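Local coordinates for alpha-fucosidase (PDB 2EAB), which is the catalytic domain of a larger bifidobacterial 1,2-alpha-L-fucosidase, an enzyme that probably hydrolyses terminal alpha-1,2-linked L-fucose from glycans, and carries bound calcium, at residues 230-241 / 292-301; 29-39 / 754-763. One frame throughout, in Å; residues are numbered along the deposited sequence.

Contact 1 of 2, residues 230-241 / 292-301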
ATOM      1  N   THR A 230      24.709 -21.716   8.091  1.00 11.14           N
ATOM      2  CA  THR A 230      24.506 -21.110   6.776  1.00 11.10           C
ATOM      3  C   THR A 230      23.648 -22.002   5.892  1.00 10.80           C
ATOM      4  O   THR A 230      23.940 -23.191   5.720  1.00 10.88           O
ATOM      5  CB  THR A 230      25.847 -20.842   6.059  1.00 11.10           C
ATOM      6  OG1 THR A 230      26.658 -19.977   6.862  1.00 11.72           O
ATOM      7  CG2 THR A 230      25.623 -20.197   4.688  1.00 11.32           C
ATOM      8  N   VAL A 231      22.592 -21.419   5.333  1.00 10.64           N
ATOM      9  CA  VAL A 231      21.798 -22.077   4.300  1.00 10.78           C
ATOM     10  C   VAL A 231      21.941 -21.244   3.035  1.00 10.49           C
ATOM     11  O   VAL A 231      21.672 -20.038   3.051  1.00 10.44           O
ATOM     12  CB  VAL A 231      20.303 -22.188   4.696  1.00 11.02           C
ATOM     13  CG1 VAL A 231      19.517 -22.948   3.635  1.00 11.90           C
ATOM     14  CG2 VAL A 231      20.151 -22.862   6.059  1.00 12.10           C
ATOM     15  N   LYS A 232      22.381 -21.870   1.950  1.00 10.18           N
ATOM     16  CA  LYS A 232      22.597 -21.139   0.710  1.00 10.40           C
ATOM     17  C   LYS A 232      22.342 -22.032  -0.488  1.00  9.79           C
ATOM     18  O   LYS A 232      22.527 -23.249  -0.421  1.00  9.99           O
ATOM     19  CB  LYS A 232      24.013 -20.560   0.660  1.00 10.45           C
ATOM     20  CG  LYS A 232      25.122 -21.605   0.682  1.00 11.43           C
ATOM     21  CD  LYS A 232      26.493 -20.980   0.845  1.00 11.89           C
ATOM     22  CE  LYS A 232      27.572 -22.051   0.847  1.00 14.10           C
ATOM     23  NZ  LYS A 232      28.907 -21.500   1.201  1.00 15.82           N
ATOM     24  N   GLY A 233      21.910 -21.422  -1.583  1.00  9.43           N
ATOM     25  CA  GLY A 233      21.633 -22.156  -2.807  1.00  8.95           C
ATOM     26  C   GLY A 233      21.171 -21.203  -3.885  1.00  8.31           C
ATOM     27  O   GLY A 233      21.395 -19.993  -3.789  1.00  8.27           O
ATOM     28  N   ALA A 234      20.526 -21.750  -4.910  1.00  8.41           N
ATOM     29  CA  ALA A 234      19.949 -20.944  -5.980  1.00  8.31           C
ATOM     30  C   ALA A 234      18.540 -21.437  -6.251  1.00  7.90           C
ATOM     31  O   ALA A 234      18.262 -22.636  -6.142  1.00  7.78           O
ATOM     32  CB  ALA A 234      20.796 -21.032  -7.243  1.00  8.81           C
ATOM     33  N   LEU A 235      17.639 -20.517  -6.586  1.00  7.46           N
ATOM     34  CA  LEU A 235      16.294 -20.916  -6.975  1.00  7.09           C
ATOM     35  C   LEU A 235      16.366 -21.725  -8.258  1.00  6.97           C
ATOM     36  O   LEU A 235      17.066 -21.351  -9.196  1.00  6.99           O
ATOM     37  CB  LEU A 235      15.373 -19.709  -7.163  1.00  7.13           C
ATOM     38  CG  LEU A 235      15.098 -18.869  -5.911  1.00  6.81           C
ATOM     39  CD1 LEU A 235      14.144 -17.738  -6.251  1.00  6.87           C
ATOM     40  CD2 LEU A 235      14.557 -19.711  -4.761  1.00  7.82           C
ATOM     41  N   GLY A 236      15.638 -22.835  -8.298  1.00  6.76           N
ATOM     42  CA  GLY A 236      15.587 -23.671  -9.492  1.00  6.66           C
ATOM     43  C   GLY A 236      14.924 -22.978 -10.668  1.00  7.01           C
ATOM     44  O   GLY A 236      15.308 -23.185 -11.818  1.00  7.71           O
ATOM     45  N   ASN A 237      13.938 -22.133 -10.383  1.00  6.71           N
ATOM     46  CA  ASN A 237      13.176 -21.496 -11.450  1.00  6.72           C
ATOM     47  C   ASN A 237      13.992 -20.500 -12.278  1.00  6.38           C
ATOM     48  O   ASN A 237      13.820 -20.429 -13.489  1.00  6.71           O
ATOM     49  CB  ASN A 237      11.893 -20.870 -10.882  1.00  6.59           C
ATOM     50  CG  ASN A 237      11.339 -19.759 -11.746  1.00  6.32           C
ATOM     51  OD1 ASN A 237      11.864 -18.645 -11.742  1.00  6.50           O
ATOM     52  ND2 ASN A 237      10.259 -20.041 -12.462  1.00  6.35           N
ATOM     53  N   ASN A 238      14.886 -19.748 -11.636  1.00  6.48           N
ATOM     54  CA  ASN A 238      15.562 -18.641 -12.325  1.00  6.68           C
ATOM     55  C   ASN A 238      17.026 -18.405 -11.950  1.00  6.72           C
ATOM     56  O   ASN A 238      17.630 -17.430 -12.408  1.00  7.18           O
ATOM     57  CB  ASN A 238      14.785 -17.333 -12.122  1.00  6.41           C
ATOM     58  CG  ASN A 238      14.740 -16.903 -10.667  1.00  6.11           C
ATOM     59  OD1 ASN A 238      15.384 -17.506  -9.802  1.00  6.05           O
ATOM     60  ND2 ASN A 238      13.961 -15.865 -10.382  1.00  5.95           N
ATOM     61  N   GLY A 239      17.589 -19.269 -11.107  1.00  6.71           N
ATOM     62  CA  GLY A 239      18.990 -19.147 -10.721  1.00  6.81           C
ATOM     63  C   GLY A 239      19.311 -18.057  -9.714  1.00  6.59           C
ATOM     64  O   GLY A 239      20.487 -17.835  -9.420  1.00  6.93           O
ATOM     65  N   LEU A 240      18.295 -17.371  -9.185  1.00  6.85           N
ATOM     66  CA  LEU A 240      18.515 -16.360  -8.141  1.00  7.03           C
ATOM     67  C   LEU A 240      19.267 -16.977  -6.963  1.00  7.50           C
ATOM     68  O   LEU A 240      18.870 -18.018  -6.451  1.00  7.76           O
ATOM     69  CB  LEU A 240      17.185 -15.782  -7.656  1.00  6.74           C
ATOM     70  CG  LEU A 240      17.276 -14.561  -6.737  1.00  6.39           C
ATOM     71  CD1 LEU A 240      17.643 -13.315  -7.527  1.00  7.63           C
ATOM     72  CD2 LEU A 240      15.963 -14.349  -6.006  1.00  7.42           C
ATOM     73  N   LEU A 241      20.356 -16.337  -6.548  1.00  7.56           N
ATOM     74  CA  LEU A 241      21.153 -16.829  -5.425  1.00  8.02           C
ATOM     75  C   LEU A 241      20.542 -16.387  -4.115  1.00  7.79           C
ATOM     76  O   LEU A 241      20.069 -15.260  -3.999  1.00  8.38           O
ATOM     77  CB  LEU A 241      22.590 -16.313  -5.499  1.00  8.40           C
ATOM     78  CG  LEU A 241      23.382 -16.619  -6.770  1.00  8.92           C
ATOM     79  CD1 LEU A 241      24.724 -15.910  -6.741  1.00 10.16           C
ATOM     80  CD2 LEU A 241      23.575 -18.119  -6.944  1.00 10.40           C
ATOM     81  N   ARG A 292      20.068  -8.616 -11.648  1.00  6.47           N
ATOM     82  CA  ARG A 292      21.043  -9.233 -10.741  1.00  7.12           C
ATOM     83  C   ARG A 292      22.148  -8.258 -10.364  1.00  7.38           C
ATOM     84  O   ARG A 292      22.471  -7.355 -11.134  1.00  7.85           O
ATOM     85  CB  ARG A 292      21.677 -10.480 -11.370  1.00  7.23           C
ATOM     86  CG  ARG A 292      20.711 -11.608 -11.702  1.00  7.13           C
ATOM     87  CD  ARG A 292      20.095 -12.221 -10.448  1.00  7.16           C
ATOM     88  NE  ARG A 292      19.332 -13.432 -10.751  1.00  7.32           N
ATOM     89  CZ  ARG A 292      18.055 -13.452 -11.119  1.00  6.58           C
ATOM     90  NH1 ARG A 292      17.365 -12.319 -11.235  1.00  7.23           N
ATOM     91  NH2 ARG A 292      17.463 -14.609 -11.377  1.00  7.53           N
ATOM     92  N   THR A 293      22.737  -8.458  -9.187  1.00  7.62           N
ATOM     93  CA  THR A 293      23.871  -7.635  -8.756  1.00  8.23           C
ATOM     94  C   THR A 293      25.149  -7.966  -9.521  1.00  8.40           C
ATOM     95  O   THR A 293      26.044  -7.121  -9.621  1.00  9.03           O
ATOM     96  CB  THR A 293      24.181  -7.807  -7.265  1.00  8.53           C
ATOM     97  OG1 THR A 293      24.490  -9.180  -7.008  1.00  8.44           O
ATOM     98  CG2 THR A 293      23.004  -7.360  -6.406  1.00  8.33           C
ATOM     99  N   GLY A 294      25.247  -9.192 -10.033  1.00  8.67           N
ATOM    100  CA  GLY A 294      26.485  -9.664 -10.654  1.00  9.47           C
ATOM    101  C   GLY A 294      27.416 -10.360  -9.675  1.00  9.60           C
ATOM    102  O   GLY A 294      28.492 -10.821 -10.060  1.00 10.19           O
ATOM    103  N   GLU A 295      27.015 -10.433  -8.407  1.00  9.58           N
ATOM    104  CA  GLU A 295      27.785 -11.152  -7.396  1.00  9.86           C
ATOM    105  C   GLU A 295      27.786 -12.646  -7.659  1.00 10.01           C
ATOM    106  O   GLU A 295      26.821 -13.190  -8.206  1.00 10.06           O
ATOM    107  CB  GLU A 295      27.198 -10.925  -6.007  1.00  9.73           C
ATOM    108  CG  GLU A 295      27.355  -9.538  -5.445  1.00 10.01           C
ATOM    109  CD  GLU A 295      26.475  -9.349  -4.236  1.00 10.19           C
ATOM    110  OE1 GLU A 295      25.236  -9.328  -4.410  1.00  9.89           O
ATOM    111  OE2 GLU A 295      27.013  -9.241  -3.116  1.00 11.00           O
ATOM    112  N   THR A 296      28.867 -13.302  -7.245  1.00 10.33           N
ATOM    113  CA  THR A 296      28.920 -14.752  -7.168  1.00 10.48           C
ATOM    114  C   THR A 296      28.301 -15.196  -5.847  1.00 10.42           C
ATOM    115  O   THR A 296      28.088 -14.375  -4.949  1.00 10.10           O
ATOM    116  CB  THR A 296      30.370 -15.250  -7.179  1.00 10.94           C
ATOM    117  OG1 THR A 296      31.034 -14.761  -6.009  1.00 11.09           O
ATOM    118  CG2 THR A 296      31.111 -14.775  -8.429  1.00 11.52           C
ATOM    119  N   ALA A 297      28.029 -16.492  -5.724  1.00 10.52           N
ATOM    120  CA  ALA A 297      27.542 -17.062  -4.469  1.00 10.83           C
ATOM    121  C   ALA A 297      28.500 -16.771  -3.312  1.00 10.56           C
ATOM    122  O   ALA A 297      28.064 -16.462  -2.204  1.00 10.69           O
ATOM    123  CB  ALA A 297      27.322 -18.553  -4.613  1.00 10.97           C
ATOM    124  N   ALA A 298      29.805 -16.866  -3.577  1.00 10.81           N
ATOM    125  CA  ALA A 298      30.822 -16.573  -2.568  1.00 10.85           C
ATOM    126  C   ALA A 298      30.735 -15.130  -2.077  1.00 10.71           C
ATOM    127  O   ALA A 298      30.842 -14.874  -0.881  1.00 10.70           O
ATOM    128  CB  ALA A 298      32.218 -16.880  -3.110  1.00 11.05           C
ATOM    129  N   GLU A 299      30.518 -14.197  -3.001  1.00 10.53           N
ATOM    130  CA  GLU A 299      30.384 -12.786  -2.644  1.00 10.48           C
ATOM    131  C   GLU A 299      29.132 -12.503  -1.814  1.00 10.34           C
ATOM    132  O   GLU A 299      29.189 -11.748  -0.837  1.00 10.59           O
ATOM    133  CB  GLU A 299      30.450 -11.901  -3.892  1.00 10.44           C
ATOM    134  CG  GLU A 299      31.857 -11.838  -4.482  1.00 11.54           C
ATOM    135  CD  GLU A 299      31.914 -11.172  -5.840  1.00 12.93           C
ATOM    136  OE1 GLU A 299      30.990 -11.376  -6.655  1.00 12.48           O
ATOM    137  OE2 GLU A 299      32.901 -10.449  -6.100  1.00 15.71           O
ATOM    138  N   VAL A 300      28.008 -13.117  -2.185  1.00 10.00           N
ATOM    139  CA  VAL A 300      26.784 -12.993  -1.386  1.00  9.80           C
ATOM    140  C   VAL A 300      27.036 -13.552   0.017  1.00  9.82           C
ATOM    141  O   VAL A 300      26.668 -12.937   1.019  1.00  9.77           O
ATOM    142  CB  VAL A 300      25.565 -13.687  -2.047  1.00  9.67           C
ATOM    143  CG1 VAL A 300      24.329 -13.569  -1.160  1.00 10.24           C
ATOM    144  CG2 VAL A 300      25.280 -13.076  -3.408  1.00  9.93           C
ATOM    145  N   ASN A 301      27.698 -14.706   0.075  1.00 10.09           N
ATOM    146  CA  ASN A 301      28.029 -15.336   1.344  1.00 10.53           C
ATOM    147  C   ASN A 301      28.873 -14.436   2.258  1.00 10.64           C
ATOM    148  O   ASN A 301      28.591 -14.311   3.449  1.00 10.74           O
ATOM    149  CB  ASN A 301      28.736 -16.668   1.101  1.00 10.43           C
ATOM    150  CG  ASN A 301      29.016 -17.411   2.381  1.00 10.70           C
ATOM    151  OD1 ASN A 301      28.097 -17.868   3.060  1.00 10.56           O
ATOM    152  ND2 ASN A 301      30.296 -17.519   2.735  1.00 11.71           N
TER
HETATM  153  O   HOH W   1      28.749 -18.991   5.397  1.00 14.58           O
HETATM  154  O   HOH W   2      20.173 -16.079 -12.525  1.00 20.60           O
HETATM  155  O   HOH W   3      21.461 -15.286 -10.052  1.00  8.94           O
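The guanidinium of R292 lies against L240 and N238, in the turn that links strands 228-235 and 241-250 of the large antiparallel sheet in the N-terminal beta domain. L240 CD1 sits 3.5 Å above the centre of the guanidinium plane, so a methyl covers one flat face and leaves the N-H edge for polar partners. At that edge R292 NH2 gives a weak, bent bond to N238 O (3.0 Å, 128°), while NE reaches G239 O through a water. A bend at chi2 (-66°) helps lay the guanidinium against L240 CD1. The N238 amide plane stands 66° from the guanidinium; its OD1 closes an Asx turn onto L240 N and its ND2 is held by G82 O. G239, at positive phi, suits this tight corner.

Further along, L241 points at the start of helix 297-314, where T296 and E299 form a capping box. Its CD1 lies 3.5 Å from A297 N and packs more loosely on A297 CB and V300 CG2, apolar groups suited to a leucine methyl. One turn on, N301 meets T230 and K232 beside the strand. CG anti to the backbone N (chi1 -176°) extends its amide toward N243 ND2, which OD1 accepts, and a water joins T230 OG1 to N301 OD1 at 2.7 Å from each.

Contact 2 of 2, residues 29-39 / 754-763; sequences TDATATAGGNY and YANLFDYHAP
Two irregular loops, 29-39 and 754-763, run close together from D30 beside A755 to G36 beside P763, where the CA atoms come within 4.4 Å, and both peptide bonds before A762 and P763 are cis. The main polar link is Y754 OH donating to T34 O at 2.8 Å, in the carbonyl plane with a C=O...O angle of 159°. With CG anti to its carbonyl carbon (chi1 -69°), the hydroxyl end of Y754 is carried to the T34 carbonyl; A33 CB touches the ring edge at CE1, 3.7 Å away. An alanine suits this place because its single methyl is small enough to sit at the Y754 edge while also touching Y760 CE2. The two tyrosines overlap in an offset fashion, Y760 CD2 lying 3.2 Å above the Y754 plane toward its rim, which helps fix the rotation of both rings. Y760 OH reaches T34 N through a water.

A762 CB packs against T34 O and G36 CA, and G36, with positive phi and no side chain, permits the close approach to P763. The proline lies across Y39 at about a right angle, its CB 3.3 Å from Y39 CD2, and its other neighbours include Q48 of helix 42-50 and W415. At the far end A755 CB meets T29 CG2 at 4.0 Å, while a water bridges D30 O to A755 N. A third water spans G37 N and A762 O. D30 OD1 accepts from T32 N, closing an Asx turn, and also from T32 OG1. Tyrosine hydroxyl, proline and small residues thus join the N-terminal beta domain to the loop between helices 738-751 and 767-780 of the catalytic helical domain, an interdomain interface of this family 95 glycoside hydrolase.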
ATOM      1  N   THR A  29      -4.515 -20.285  19.287  1.00 12.19           N
ATOM      2  CA  THR A  29      -5.240 -19.045  19.043  1.00 11.70           C
ATOM      3  C   THR A  29      -6.298 -19.276  17.964  1.00 11.85           C
ATOM      4  O   THR A  29      -6.076 -20.051  17.029  1.00 12.13           O
ATOM      5  CB  THR A  29      -4.260 -17.914  18.635  1.00 11.51           C
ATOM      6  OG1 THR A  29      -3.288 -17.727  19.670  1.00 10.72           O
ATOM      7  CG2 THR A  29      -4.985 -16.597  18.390  1.00 11.35           C
ATOM      8  N   ASP A  30      -7.442 -18.606  18.104  1.00 12.03           N
ATOM      9  CA  ASP A  30      -8.571 -18.744  17.186  1.00 12.23           C
ATOM     10  C   ASP A  30      -8.165 -18.460  15.740  1.00 11.80           C
ATOM     11  O   ASP A  30      -7.714 -17.356  15.417  1.00 11.65           O
ATOM     12  CB  ASP A  30      -9.705 -17.802  17.615  1.00 12.66           C
ATOM     13  CG  ASP A  30     -11.012 -18.068  16.884  1.00 14.56           C
ATOM     14  OD1 ASP A  30     -11.036 -18.040  15.635  1.00 16.05           O
ATOM     15  OD2 ASP A  30     -12.035 -18.274  17.571  1.00 16.08           O
ATOM     16  N   ALA A  31      -8.317 -19.473  14.888  1.00 11.48           N
ATOM     17  CA  ALA A  31      -8.058 -19.342  13.454  1.00 11.42           C
ATOM     18  C   ALA A  31      -9.278 -19.801  12.653  1.00 11.58           C
ATOM     19  O   ALA A  31      -9.150 -20.410  11.583  1.00 11.44           O
ATOM     20  CB  ALA A  31      -6.810 -20.126  13.057  1.00 11.63           C
ATOM     21  N   THR A  32     -10.462 -19.484  13.173  1.00 11.89           N
ATOM     22  CA  THR A  32     -11.718 -19.995  12.626  1.00 12.32           C
ATOM     23  C   THR A  32     -12.365 -19.094  11.576  1.00 11.66           C
ATOM     24  O   THR A  32     -13.409 -19.445  11.023  1.00 11.65           O
ATOM     25  CB  THR A  32     -12.760 -20.268  13.738  1.00 12.78           C
ATOM     26  OG1 THR A  32     -13.097 -19.038  14.390  1.00 13.98           O
ATOM     27  CG2 THR A  32     -12.223 -21.260  14.760  1.00 13.70           C
ATOM     28  N   ALA A  33     -11.776 -17.929  11.309  1.00 11.12           N
ATOM     29  CA  ALA A  33     -12.293 -17.068  10.247  1.00 10.59           C
ATOM     30  C   ALA A  33     -12.053 -17.701   8.874  1.00 10.26           C
ATOM     31  O   ALA A  33     -11.244 -18.620   8.739  1.00 10.07           O
ATOM     32  CB  ALA A  33     -11.678 -15.681  10.320  1.00 10.44           C
ATOM     33  N   THR A  34     -12.769 -17.220   7.865  1.00 10.12           N
ATOM     34  CA  THR A  34     -12.636 -17.730   6.500  1.00 10.32           C
ATOM     35  C   THR A  34     -11.172 -17.793   6.076  1.00  9.86           C
ATOM     36  O   THR A  34     -10.452 -16.796   6.167  1.00  9.56           O
ATOM     37  CB  THR A  34     -13.413 -16.852   5.509  1.00 10.54           C
ATOM     38  OG1 THR A  34     -14.766 -16.726   5.958  1.00 12.24           O
ATOM     39  CG2 THR A  34     -13.412 -17.463   4.120  1.00 11.32           C
ATOM     40  N   ALA A  35     -10.748 -18.967   5.618  1.00  9.53           N
ATOM     41  CA  ALA A  35      -9.359 -19.198   5.218  1.00  9.63           C
ATOM     42  C   ALA A  35      -9.019 -18.575   3.868  1.00  9.73           C
ATOM     43  O   ALA A  35      -7.976 -17.935   3.717  1.00  9.75           O
ATOM     44  CB  ALA A  35      -9.059 -20.687   5.201  1.00  9.88           C
ATOM     45  N   GLY A  36      -9.900 -18.772   2.891  1.00 10.05           N
ATOM     46  CA  GLY A  36      -9.685 -18.260   1.542  1.00 10.57           C
ATOM     47  C   GLY A  36      -8.828 -19.182   0.693  1.00 11.05           C
ATOM     48  O   GLY A  36      -8.268 -20.172   1.182  1.00 11.32           O
ATOM     49  N   GLY A  37      -8.732 -18.851  -0.592  1.00 11.22           N
ATOM     50  CA  GLY A  37      -7.944 -19.624  -1.546  1.00 11.26           C
ATOM     51  C   GLY A  37      -6.493 -19.766  -1.129  1.00 11.10           C
ATOM     52  O   GLY A  37      -5.896 -18.830  -0.578  1.00 11.52           O
ATOM     53  N   ASN A  38      -5.947 -20.956  -1.392  1.00 11.04           N
ATOM     54  CA  ASN A  38      -4.558 -21.325  -1.084  1.00 11.07           C
ATOM     55  C   ASN A  38      -4.256 -21.610   0.386  1.00 10.99           C
ATOM     56  O   ASN A  38      -3.116 -21.902   0.735  1.00 11.24           O
ATOM     57  CB  ASN A  38      -3.552 -20.316  -1.667  1.00 11.44           C
ATOM     58  CG  ASN A  38      -3.330 -20.507  -3.156  1.00 12.17           C
ATOM     59  OD1 ASN A  38      -3.011 -21.605  -3.615  1.00 14.60           O
ATOM     60  ND2 ASN A  38      -3.482 -19.435  -3.912  1.00 13.47           N
ATOM     61  N   TYR A  39      -5.271 -21.542   1.241  1.00 10.76           N
ATOM     62  CA  TYR A  39      -5.071 -21.796   2.665  1.00 10.66           C
ATOM     63  C   TYR A  39      -5.873 -22.991   3.189  1.00 11.24           C
ATOM     64  O   TYR A  39      -6.320 -23.000   4.342  1.00 11.52           O
ATOM     65  CB  TYR A  39      -5.345 -20.535   3.478  1.00 10.12           C
ATOM     66  CG  TYR A  39      -4.250 -19.495   3.383  1.00  9.17           C
ATOM     67  CD1 TYR A  39      -3.232 -19.442   4.334  1.00  9.46           C
ATOM     68  CD2 TYR A  39      -4.231 -18.565   2.348  1.00  8.86           C
ATOM     69  CE1 TYR A  39      -2.233 -18.485   4.271  1.00  8.66           C
ATOM     70  CE2 TYR A  39      -3.225 -17.600   2.272  1.00  8.28           C
ATOM     71  CZ  TYR A  39      -2.240 -17.568   3.238  1.00  8.28           C
ATOM     72  OH  TYR A  39      -1.263 -16.609   3.196  1.00  8.64           O
ATOM     73  N   TYR A 754      -8.339 -10.819  11.068  1.00  7.84           N
ATOM     74  CA  TYR A 754      -7.981 -12.029  11.792  1.00  8.00           C
ATOM     75  C   TYR A 754      -7.563 -11.686  13.230  1.00  7.99           C
ATOM     76  O   TYR A 754      -7.449 -10.506  13.590  1.00  7.80           O
ATOM     77  CB  TYR A 754      -6.861 -12.783  11.068  1.00  7.80           C
ATOM     78  CG  TYR A 754      -7.230 -13.429   9.741  1.00  7.31           C
ATOM     79  CD1 TYR A 754      -8.471 -14.045   9.548  1.00  7.90           C
ATOM     80  CD2 TYR A 754      -6.307 -13.463   8.691  1.00  7.26           C
ATOM     81  CE1 TYR A 754      -8.788 -14.656   8.331  1.00  7.80           C
ATOM     82  CE2 TYR A 754      -6.612 -14.075   7.476  1.00  7.74           C
ATOM     83  CZ  TYR A 754      -7.850 -14.663   7.300  1.00  7.52           C
ATOM     84  OH  TYR A 754      -8.144 -15.257   6.089  1.00  7.81           O
ATOM     85  N   ALA A 755      -7.319 -12.716  14.040  1.00  8.31           N
ATOM     86  CA  ALA A 755      -6.955 -12.539  15.452  1.00  8.60           C
ATOM     87  C   ALA A 755      -5.665 -11.749  15.660  1.00  8.50           C
ATOM     88  O   ALA A 755      -5.501 -11.096  16.694  1.00  8.77           O
ATOM     89  CB  ALA A 755      -6.872 -13.889  16.160  1.00  9.09           C
ATOM     90  N   ASN A 756      -4.761 -11.814  14.681  1.00  7.91           N
ATOM     91  CA  ASN A 756      -3.516 -11.046  14.690  1.00  7.75           C
ATOM     92  C   ASN A 756      -3.659  -9.674  14.020  1.00  7.71           C
ATOM     93  O   ASN A 756      -2.659  -9.013  13.732  1.00  7.95           O
ATOM     94  CB  ASN A 756      -2.405 -11.843  13.998  1.00  7.66           C
ATOM     95  CG  ASN A 756      -2.721 -12.143  12.534  1.00  7.79           C
ATOM     96  OD1 ASN A 756      -3.779 -11.778  12.023  1.00  7.17           O
ATOM     97  ND2 ASN A 756      -1.801 -12.823  11.858  1.00  7.88           N
ATOM     98  N   LEU A 757      -4.906  -9.288  13.768  1.00  7.65           N
ATOM     99  CA  LEU A 757      -5.275  -8.024  13.122  1.00  7.63           C
ATOM    100  C   LEU A 757      -4.791  -7.867  11.680  1.00  7.47           C
ATOM    101  O   LEU A 757      -4.757  -6.753  11.145  1.00  7.38           O
ATOM    102  CB  LEU A 757      -4.919  -6.808  13.993  1.00  7.77           C
ATOM    103  CG  LEU A 757      -5.496  -6.833  15.414  1.00  8.24           C
ATOM    104  CD1 LEU A 757      -5.230  -5.516  16.121  1.00  8.76           C
ATOM    105  CD2 LEU A 757      -6.990  -7.164  15.426  1.00  9.28           C
ATOM    106  N   PHE A 758      -4.432  -8.981  11.044  1.00  7.54           N
ATOM    107  CA  PHE A 758      -4.251  -8.977   9.596  1.00  7.44           C
ATOM    108  C   PHE A 758      -5.604  -8.829   8.905  1.00  7.23           C
ATOM    109  O   PHE A 758      -6.563  -9.547   9.204  1.00  7.50           O
ATOM    110  CB  PHE A 758      -3.591 -10.269   9.104  1.00  7.96           C
ATOM    111  CG  PHE A 758      -2.078 -10.232   9.044  1.00  8.97           C
ATOM    112  CD1 PHE A 758      -1.353  -9.038   9.176  1.00 10.87           C
ATOM    113  CD2 PHE A 758      -1.379 -11.410   8.785  1.00  9.23           C
ATOM    114  CE1 PHE A 758       0.051  -9.035   9.093  1.00 11.41           C
ATOM    115  CE2 PHE A 758       0.015 -11.420   8.705  1.00 11.23           C
ATOM    116  CZ  PHE A 758       0.733 -10.229   8.852  1.00 10.84           C
ATOM    117  N   ASP A 759      -5.667  -7.888   7.967  1.00  6.75           N
ATOM    118  CA  ASP A 759      -6.821  -7.730   7.093  1.00  6.75           C
ATOM    119  C   ASP A 759      -6.968  -8.955   6.210  1.00  6.83           C
ATOM    120  O   ASP A 759      -5.970  -9.531   5.757  1.00  6.78           O
ATOM    121  CB  ASP A 759      -6.639  -6.485   6.220  1.00  6.43           C
ATOM    122  CG  ASP A 759      -7.699  -6.349   5.147  1.00  7.19           C
ATOM    123  OD1 ASP A 759      -8.792  -5.837   5.439  1.00  7.44           O
ATOM    124  OD2 ASP A 759      -7.428  -6.733   3.980  1.00  7.00           O
ATOM    125  N   TYR A 760      -8.214  -9.331   5.948  1.00  6.71           N
ATOM    126  CA  TYR A 760      -8.455 -10.448   5.061  1.00  7.35           C
ATOM    127  C   TYR A 760      -9.492 -10.200   3.989  1.00  7.41           C
ATOM    128  O   TYR A 760     -10.408  -9.389   4.148  1.00  7.58           O
ATOM    129  CB  TYR A 760      -8.703 -11.748   5.833  1.00  7.72           C
ATOM    130  CG  TYR A 760     -10.045 -11.955   6.512  1.00  8.15           C
ATOM    131  CD1 TYR A 760     -11.143 -12.437   5.799  1.00  8.82           C
ATOM    132  CD2 TYR A 760     -10.191 -11.760   7.886  1.00  8.46           C
ATOM    133  CE1 TYR A 760     -12.361 -12.685   6.430  1.00  9.27           C
ATOM    134  CE2 TYR A 760     -11.406 -12.015   8.525  1.00  8.72           C
ATOM    135  CZ  TYR A 760     -12.482 -12.471   7.787  1.00  8.83           C
ATOM    136  OH  TYR A 760     -13.692 -12.736   8.392  1.00  9.07           O
ATOM    137  N   HIS A 761      -9.304 -10.930   2.896  1.00  7.57           N
ATOM    138  CA  HIS A 761     -10.127 -10.851   1.703  1.00  7.97           C
ATOM    139  C   HIS A 761     -11.314 -11.853   1.668  1.00  7.89           C
ATOM    140  O   HIS A 761     -12.371 -11.474   1.185  1.00  8.06           O
ATOM    141  CB  HIS A 761      -9.216 -10.952   0.464  1.00  8.10           C
ATOM    142  CG  HIS A 761      -9.928 -10.891  -0.850  1.00  8.10           C
ATOM    143  ND1 HIS A 761     -10.537 -11.991  -1.418  1.00  8.46           N
ATOM    144  CD2 HIS A 761     -10.076  -9.879  -1.739  1.00  8.22           C
ATOM    145  CE1 HIS A 761     -11.054 -11.649  -2.586  1.00  9.29           C
ATOM    146  NE2 HIS A 761     -10.785 -10.374  -2.806  1.00  9.75           N
ATOM    147  N   ALA A 762     -11.201 -13.111   2.121  1.00  8.02           N
ATOM    148  CA  ALA A 762     -10.001 -13.842   2.518  1.00  7.79           C
ATOM    149  C   ALA A 762      -9.234 -14.280   1.264  1.00  7.49           C
ATOM    150  O   ALA A 762      -9.789 -14.259   0.164  1.00  7.75           O
ATOM    151  CB  ALA A 762     -10.416 -15.071   3.326  1.00  8.16           C
ATOM    152  N   PRO A 763      -7.959 -14.690   1.413  1.00  7.23           N
ATOM    153  CA  PRO A 763      -7.136 -14.808   2.607  1.00  7.01           C
ATOM    154  C   PRO A 763      -6.529 -13.465   3.025  1.00  6.72           C
ATOM    155  O   PRO A 763      -6.971 -12.405   2.560  1.00  6.78           O
ATOM    156  CB  PRO A 763      -6.049 -15.781   2.156  1.00  6.86           C
ATOM    157  CG  PRO A 763      -5.842 -15.422   0.725  1.00  7.57           C
ATOM    158  CD  PRO A 763      -7.226 -15.127   0.206  1.00  7.56           C
TER
HETATM  159  O   HOH W   4      -8.523 -15.420  13.568  1.00 11.00           O
HETATM  160  O   HOH W   5     -14.815 -15.314   8.800  1.00 13.77           O
HETATM  161  O   HOH W   6     -10.031 -16.470  -1.540  1.00 15.08           O

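Overall arrangement
The two contacts lie about 33 Å apart between centres and about 16 Å between nearest atoms, without touching. Along the chain, loop 29-39 comes first, then both segments of contact 1, and finally 754-763, so contact 2 spans 714 intervening residues and contact 1 only 50. Both have a partner in the N-terminal beta domain, whose nine-stranded sheet includes strand 19-22, just ahead of 29-39, and strand 228-235 of contact 1. Contact 1 ties that sheet to the start of helix 297-314, which follows strand 273-282, the last of that sheet in chain order; contact 2 ties the same domain to the far later helical catalytic region. Contact 1 is thus local in sequence, whereas contact 2 joins distant parts of the chain.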